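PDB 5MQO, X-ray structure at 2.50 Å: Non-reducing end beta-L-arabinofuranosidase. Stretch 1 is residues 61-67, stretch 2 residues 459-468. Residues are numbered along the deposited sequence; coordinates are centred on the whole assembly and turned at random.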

# COMPACT_ATOMS: atom_id res chain seq x y z
N THR A 61 -5.04 18.46 -8.32
CA THR A 61 -5.57 19.17 -7.12
C THR A 61 -4.73 18.99 -5.88
O THR A 61 -4.32 19.97 -5.25
CB THR A 61 -7.00 18.73 -6.76
OG1 THR A 61 -7.85 18.85 -7.91
CG2 THR A 61 -7.57 19.55 -5.60
N SER A 62 -4.50 17.72 -5.54
CA SER A 62 -3.82 17.36 -4.30
C SER A 62 -2.41 17.95 -4.24
O SER A 62 -2.08 18.59 -3.25
CB SER A 62 -3.80 15.85 -4.14
OG SER A 62 -5.08 15.30 -4.27
N LEU A 63 -1.62 17.77 -5.29
CA LEU A 63 -0.27 18.34 -5.35
C LEU A 63 -0.23 19.87 -5.15
O LEU A 63 0.60 20.35 -4.38
CB LEU A 63 0.44 17.98 -6.66
CG LEU A 63 0.75 16.51 -6.92
CD1 LEU A 63 1.07 16.28 -8.38
CD2 LEU A 63 1.91 16.01 -6.06
N GLN A 64 -1.11 20.63 -5.84
CA GLN A 64 -1.17 22.09 -5.66
C GLN A 64 -1.59 22.41 -4.24
O GLN A 64 -0.93 23.17 -3.55
CB GLN A 64 -2.18 22.76 -6.59
CG GLN A 64 -2.00 22.52 -8.08
CD GLN A 64 -3.32 22.12 -8.75
OE1 GLN A 64 -4.33 22.85 -8.69
NE2 GLN A 64 -3.33 20.95 -9.39
N SER A 65 -2.69 21.81 -3.81
CA SER A 65 -3.24 21.99 -2.46
C SER A 65 -2.22 21.81 -1.32
O SER A 65 -2.30 22.52 -0.31
CB SER A 65 -4.41 21.06 -2.23
OG SER A 65 -4.92 21.22 -0.93
N MET A 66 -1.29 20.86 -1.49
CA MET A 66 -0.26 20.59 -0.49
C MET A 66 0.90 21.58 -0.52
O MET A 66 1.44 21.92 0.52
CB MET A 66 0.28 19.17 -0.64
CG MET A 66 1.04 18.71 0.60
SD MET A 66 1.21 16.93 0.69
CE MET A 66 2.70 16.68 -0.27
N TRP A 67 1.30 22.03 -1.70
CA TRP A 67 2.27 23.12 -1.83
C TRP A 67 1.73 24.43 -1.26
O TRP A 67 2.50 25.26 -0.78
CB TRP A 67 2.62 23.31 -3.31
CG TRP A 67 3.61 24.38 -3.57
CD1 TRP A 67 3.36 25.64 -4.01
CD2 TRP A 67 5.03 24.28 -3.40
NE1 TRP A 67 4.53 26.34 -4.14
CE2 TRP A 67 5.57 25.53 -3.77
CE3 TRP A 67 5.89 23.26 -2.98
CZ2 TRP A 67 6.95 25.79 -3.74
CZ3 TRP A 67 7.26 23.51 -2.94
CH2 TRP A 67 7.78 24.77 -3.33
N PRO A 459 1.07 12.35 5.23
CA PRO A 459 0.30 12.73 4.03
C PRO A 459 1.15 12.89 2.75
O PRO A 459 0.73 12.42 1.70
CB PRO A 459 -0.40 14.04 4.43
CG PRO A 459 -0.44 14.01 5.90
CD PRO A 459 0.81 13.29 6.33
N PRO A 460 2.34 13.51 2.85
CA PRO A 460 3.22 13.49 1.68
C PRO A 460 3.53 12.08 1.15
O PRO A 460 3.50 11.86 -0.06
CB PRO A 460 4.48 14.18 2.20
CG PRO A 460 3.97 15.13 3.23
CD PRO A 460 2.88 14.36 3.92
N ASN A 461 3.80 11.15 2.05
CA ASN A 461 4.04 9.78 1.64
C ASN A 461 2.75 9.19 1.06
O ASN A 461 2.78 8.48 0.03
CB ASN A 461 4.61 8.94 2.82
CG ASN A 461 4.98 7.51 2.42
OD1 ASN A 461 5.08 7.19 1.24
ND2 ASN A 461 5.16 6.65 3.40
N THR A 462 1.61 9.50 1.67
CA THR A 462 0.34 9.00 1.14
C THR A 462 0.13 9.46 -0.30
O THR A 462 -0.12 8.64 -1.17
CB THR A 462 -0.83 9.38 2.05
OG1 THR A 462 -0.61 8.77 3.32
CG2 THR A 462 -2.14 8.91 1.51
N LEU A 463 0.27 10.77 -0.53
CA LEU A 463 0.02 11.37 -1.84
C LEU A 463 1.02 10.89 -2.92
O LEU A 463 0.62 10.50 -4.01
CB LEU A 463 0.01 12.90 -1.75
CG LEU A 463 -0.28 13.68 -3.06
CD1 LEU A 463 -1.54 13.22 -3.76
CD2 LEU A 463 -0.34 15.19 -2.83
N ARG A 464 2.30 10.89 -2.62
CA ARG A 464 3.24 10.38 -3.60
C ARG A 464 3.01 8.90 -3.91
O ARG A 464 3.22 8.47 -5.04
CB ARG A 464 4.69 10.63 -3.17
CG ARG A 464 5.22 9.71 -2.11
CD ARG A 464 5.91 8.45 -2.66
NE ARG A 464 7.33 8.47 -2.32
CZ ARG A 464 7.82 8.31 -1.09
NH1 ARG A 464 7.04 8.08 -0.05
NH2 ARG A 464 9.14 8.38 -0.91
N THR A 465 2.56 8.13 -2.92
CA THR A 465 2.32 6.71 -3.17
C THR A 465 1.13 6.59 -4.11
O THR A 465 1.24 5.95 -5.17
CB THR A 465 2.10 5.93 -1.87
OG1 THR A 465 3.36 5.74 -1.22
CG2 THR A 465 1.52 4.57 -2.16
N LEU A 466 0.03 7.24 -3.75
CA LEU A 466 -1.15 7.23 -4.61
C LEU A 466 -0.85 7.81 -6.00
O LEU A 466 -1.35 7.26 -6.97
CB LEU A 466 -2.34 7.94 -3.97
CG LEU A 466 -2.87 7.27 -2.70
CD1 LEU A 466 -3.66 8.26 -1.86
CD2 LEU A 466 -3.72 6.07 -3.04
N CYS A 467 -0.03 8.86 -6.10
CA CYS A 467 0.43 9.38 -7.41
C CYS A 467 1.24 8.38 -8.25
O CYS A 467 1.52 8.65 -9.42
CB CYS A 467 1.27 10.66 -7.24
SG CYS A 467 0.34 12.16 -6.81
N GLN A 468 1.64 7.25 -7.67
CA GLN A 468 2.45 6.23 -8.34
C GLN A 468 1.74 4.93 -8.58
O GLN A 468 2.35 4.01 -9.11
CB GLN A 468 3.64 5.93 -7.48
CG GLN A 468 4.65 7.07 -7.39
CD GLN A 468 5.61 6.86 -6.25
OE1 GLN A 468 5.35 6.04 -5.35
NE2 GLN A 468 6.72 7.58 -6.27

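The most unusual feature of this contact is that a single side chain, Leu463, meets all three residues that stretch 1 contributes. Ser62, Leu63 and Met66 each touch it. It also has the largest covered area of any residue here, 84 Å².

The two helices run close to antiparallel, with an angle of 156° between their N-to-C directions. Their axes come no closer than 10.9 Å. At that spacing the backbones stay apart and side chains must bridge the gap. The nearest CA atoms reflect this: Ser62 CA lies 7.5 Å from Leu463 CA, and Met66 CA lies 8.2 Å from Pro460 CA. The pairing runs in opposite directions along the two chains, as the antiparallel arrangement requires.

Leu463 points toward stretch 1 and has chi1 t and chi2 p. Both methyls lie near Ser62 CB, Leu463 CD1 at 3.5 Å, the shortest contact between the stretches, and Leu463 CD2 at 3.8 Å. Leu463 CD2 also sits 3.8 Å from Leu63 N and 4.0 Å from Leu63 CD2. The same methyl, Leu463 CD2, is 4.2 Å from Met66 SD. It therefore lies near both a leucine methyl and a thioether sulfur.

Ser62 also points toward the other helix. Its side chain is small, and the nearest CA pair, Ser62 CA and Leu463 CA at 7.5 Å, falls here. The closest approach is through carbon. The hydroxyl, Ser62 OG, is hydrogen-bonded elsewhere in the structure, so its polar group is satisfied without help from stretch 2.

Leu63 leaves its backbone sideways, but the end of its side chain comes nearer to stretch 2. Besides Leu463 it reaches Cys467, with Leu63 CD2 4.2 Å from Cys467 SG. This is an apolar contact. Cys467 points toward stretch 1 and extends the contact one turn beyond Leu463. Its backbone still bonds in helical fashion, Cys467 N donating to Leu463 O at 2.7 Å.

Met66 covers the other end. It points toward stretch 2 with chi1 and chi2 both t, so the chain is extended before chi3 turns to p. Its terminal methyl reaches Pro460. Met66 CE is 3.8 Å from Pro460 CA and 3.9 Å from Pro460 CB. The methionine thus packs on both the backbone and the ring of the proline, while its sulfur faces the leucine one turn further on.

No hydrogen bond links the two stretches. The contact is made by van der Waals packing, and it is modest: 274 Å² is buried, both sides summed. Every residue that takes part is buried in the whole assembly.

Several other polar side chains of stretch 2 bond away from the contact. Asn461 points away from stretch 1. Its backbone oxygen, Asn461 O, accepts from Thr465 OG1 at 3.1 Å. Arg464 NH1 gives a weak hydrogen bond to Asn461 OD1 at 2.5 Å, with an angle of 116°. The end of the arginine leads away from stretch 1.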